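Long-range contact in nucleoside 2-deoxyribosyltransferase (PDB 7M5H), which probably cleaves the N-glycosidic bond of deoxyribonucleosides or their monophosphates, perhaps hydrolysing 5-hydroxymethyl-dUMP: residues 66-71 with 94-99. Numbering follows the deposited sequence.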
ATOM      1  N   ASN B  66       2.946 -15.328  20.620  1.00 41.02           N
ATOM      2  CA  ASN B  66       3.926 -14.389  21.150  1.00 48.45           C
ATOM      3  C   ASN B  66       3.288 -13.052  21.508  1.00 50.42           C
ATOM      4  O   ASN B  66       3.707 -12.408  22.476  1.00 45.89           O
ATOM      5  CB  ASN B  66       5.058 -14.185  20.144  1.00 50.43           C
ATOM      6  CG  ASN B  66       5.778 -15.477  19.812  1.00 58.48           C
ATOM      7  OD1 ASN B  66       6.009 -15.790  18.643  1.00 58.58           O
ATOM      8  ND2 ASN B  66       6.138 -16.236  20.840  1.00 52.22           N
ATOM      9  N   VAL B  67       2.286 -12.618  20.740  1.00 41.78           N
ATOM     10  CA  VAL B  67       1.590 -11.373  21.058  1.00 43.73           C
ATOM     11  C   VAL B  67       0.880 -11.492  22.401  1.00 44.53           C
ATOM     12  O   VAL B  67       1.027 -10.635  23.280  1.00 44.50           O
ATOM     13  CB  VAL B  67       0.607 -11.002  19.933  1.00 42.93           C
ATOM     14  CG1 VAL B  67      -0.268  -9.830  20.357  1.00 38.33           C
ATOM     15  CG2 VAL B  67       1.357 -10.674  18.650  1.00 36.90           C
ATOM     16  N   LEU B  68       0.111 -12.568  22.584  1.00 41.13           N
ATOM     17  CA  LEU B  68      -0.688 -12.728  23.794  1.00 45.47           C
ATOM     18  C   LEU B  68       0.162 -12.945  25.038  1.00 47.28           C
ATOM     19  O   LEU B  68      -0.298 -12.645  26.144  1.00 54.60           O
ATOM     20  CB  LEU B  68      -1.665 -13.894  23.628  1.00 45.76           C
ATOM     21  CG  LEU B  68      -2.696 -13.767  22.505  1.00 45.71           C
ATOM     22  CD1 LEU B  68      -3.693 -14.916  22.553  1.00 45.22           C
ATOM     23  CD2 LEU B  68      -3.409 -12.428  22.582  1.00 48.12           C
ATOM     24  N   ALA B  69       1.382 -13.457  24.890  1.00 53.65           N
ATOM     25  CA  ALA B  69       2.262 -13.675  26.030  1.00 55.70           C
ATOM     26  C   ALA B  69       3.014 -12.420  26.450  1.00 53.58           C
ATOM     27  O   ALA B  69       3.796 -12.477  27.407  1.00 55.45           O
ATOM     28  CB  ALA B  69       3.261 -14.792  25.714  1.00 49.46           C
ATOM     29  N   SER B  70       2.794 -11.296  25.780  1.00 54.52           N
ATOM     30  CA  SER B  70       3.528 -10.071  26.053  0.53 51.58           C
ATOM     31  C   SER B  70       2.748  -9.174  27.006  1.00 52.10           C
ATOM     32  O   SER B  70       1.519  -9.243  27.095  1.00 50.67           O
ATOM     33  CB  SER B  70       3.827  -9.315  24.758  0.53 48.64           C
ATOM     34  OG  SER B  70       2.631  -8.872  24.138  0.53 43.19           O
ATOM     35  N   ASP B  71       3.485  -8.330  27.727  1.00 51.71           N
ATOM     36  CA  ASP B  71       2.887  -7.325  28.595  1.00 45.51           C
ATOM     37  C   ASP B  71       2.726  -5.984  27.898  1.00 47.18           C
ATOM     38  O   ASP B  71       1.904  -5.168  28.328  1.00 48.34           O
ATOM     39  CB  ASP B  71       3.737  -7.137  29.855  1.00 49.41           C
ATOM     40  CG  ASP B  71       3.917  -8.423  30.636  1.00 55.95           C
ATOM     41  OD1 ASP B  71       2.900  -9.072  30.956  1.00 59.29           O
ATOM     42  OD2 ASP B  71       5.077  -8.785  30.922  1.00 55.19           O
ATOM     43  N   TYR B  94      -5.490  -4.852  21.420  1.00 34.34           N
ATOM     44  CA  TYR B  94      -6.516  -4.014  22.033  1.00 33.16           C
ATOM     45  C   TYR B  94      -7.617  -4.864  22.653  1.00 35.87           C
ATOM     46  O   TYR B  94      -8.015  -4.645  23.803  1.00 36.39           O
ATOM     47  CB  TYR B  94      -7.105  -3.046  21.007  1.00 30.32           C
ATOM     48  CG  TYR B  94      -8.322  -2.318  21.536  1.00 36.13           C
ATOM     49  CD1 TYR B  94      -8.185  -1.224  22.379  1.00 33.45           C
ATOM     50  CD2 TYR B  94      -9.608  -2.742  21.213  1.00 33.99           C
ATOM     51  CE1 TYR B  94      -9.293  -0.564  22.879  1.00 34.95           C
ATOM     52  CE2 TYR B  94     -10.720  -2.089  21.711  1.00 31.95           C
ATOM     53  CZ  TYR B  94     -10.556  -1.000  22.542  1.00 37.76           C
ATOM     54  OH  TYR B  94     -11.659  -0.342  23.039  1.00 42.36           O
ATOM     55  N   ALA B  95      -8.125  -5.842  21.899  1.00 31.66           N
ATOM     56  CA  ALA B  95      -9.230  -6.657  22.391  1.00 40.06           C
ATOM     57  C   ALA B  95      -8.826  -7.478  23.610  1.00 41.62           C
ATOM     58  O   ALA B  95      -9.673  -7.788  24.455  1.00 43.45           O
ATOM     59  CB  ALA B  95      -9.745  -7.569  21.279  1.00 36.87           C
ATOM     60  N   LYS B  96      -7.550  -7.830  23.724  1.00 39.92           N
ATOM     61  CA  LYS B  96      -7.050  -8.557  24.883  1.00 39.49           C
ATOM     62  C   LYS B  96      -6.564  -7.637  25.996  1.00 41.86           C
ATOM     63  O   LYS B  96      -6.170  -8.130  27.058  1.00 44.62           O
ATOM     64  CB  LYS B  96      -5.919  -9.502  24.466  1.00 43.25           C
ATOM     65  CG  LYS B  96      -6.374 -10.649  23.581  1.00 45.99           C
ATOM     66  CD  LYS B  96      -7.347 -11.559  24.314  1.00 50.21           C
ATOM     67  CE  LYS B  96      -7.752 -12.743  23.452  1.00 55.22           C
ATOM     68  NZ  LYS B  96      -8.683 -13.659  24.166  1.00 68.67           N
ATOM     69  N   GLY B  97      -6.583  -6.324  25.784  1.00 42.98           N
ATOM     70  CA  GLY B  97      -6.174  -5.395  26.818  1.00 42.48           C
ATOM     71  C   GLY B  97      -4.682  -5.227  26.977  1.00 41.72           C
ATOM     72  O   GLY B  97      -4.228  -4.812  28.047  1.00 44.53           O
ATOM     73  N   ILE B  98      -3.901  -5.532  25.947  1.00 40.82           N
ATOM     74  CA  ILE B  98      -2.450  -5.390  25.993  1.00 41.71           C
ATOM     75  C   ILE B  98      -2.094  -4.011  25.441  1.00 40.71           C
ATOM     76  O   ILE B  98      -2.408  -3.732  24.272  1.00 35.76           O
ATOM     77  CB  ILE B  98      -1.752  -6.499  25.198  1.00 39.09           C
ATOM     78  CG1 ILE B  98      -2.081  -7.867  25.803  1.00 38.63           C
ATOM     79  CG2 ILE B  98      -0.249  -6.271  25.168  1.00 41.56           C
ATOM     80  CD1 ILE B  98      -1.537  -9.038  25.012  1.00 39.37           C
ATOM     81  N   PRO B  99      -1.463  -3.139  26.224  1.00 38.84           N
ATOM     82  CA  PRO B  99      -1.182  -1.781  25.739  1.00 35.30           C
ATOM     83  C   PRO B  99      -0.210  -1.783  24.569  1.00 40.25           C
ATOM     84  O   PRO B  99       0.608  -2.691  24.407  1.00 38.32           O
ATOM     85  CB  PRO B  99      -0.578  -1.084  26.966  1.00 40.85           C
ATOM     86  CG  PRO B  99      -0.060  -2.197  27.824  1.00 44.66           C
ATOM     87  CD  PRO B  99      -1.000  -3.346  27.606  1.00 42.89           C
TER
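K96 and L68 meet through the aliphatic parts of their side chains, CG of K96 lying 3.6 Å from CD2 of L68 as the two side chains pass at a slant. The lysine bends at chi2 (-63°), and its NZ goes on to hydrogen-bond a bound glycerol, probably from the crystallisation liquor; on the same helix end, K96 also packs on A95 of the second subunit. At G97 the chain leaves helix 84-96 through a Schellman motif, its positive phi (80°) turning the backbone toward the next strand. I98 follows and buries the most surface. With CG1 anti to its own carbonyl carbon (chi1 -62°) and the chain extended beyond, CD1 reaches the turn that ends helix 56-68, 3.5 Å from O of V67, 3.7 Å from O of S70 and 4.0 Å from CA of L68. O of V67 accepts from N of S70; OG of S70 also points at it in one conformer, at a doubtful, very short distance. Two successive helix-to-strand turns of a parallel, Rossmann-like sheet thus pack side by side: helix 56-68 runs into strand 72-76, helix 84-96 into its neighbour 100-103. The other branch of I98, CG2, approaches O of S70 and O of D71, both at 4.0 Å. P99 then brings CD to 3.5 Å from O of D71, with CG close by, and a backbone hydrogen bond joins P99, just ahead of strand 100-103, to L73 of strand 72-76. The D71 carboxylate takes no part across this contact; its OD2 accepts from the backbone N of K6 on strand 5-10.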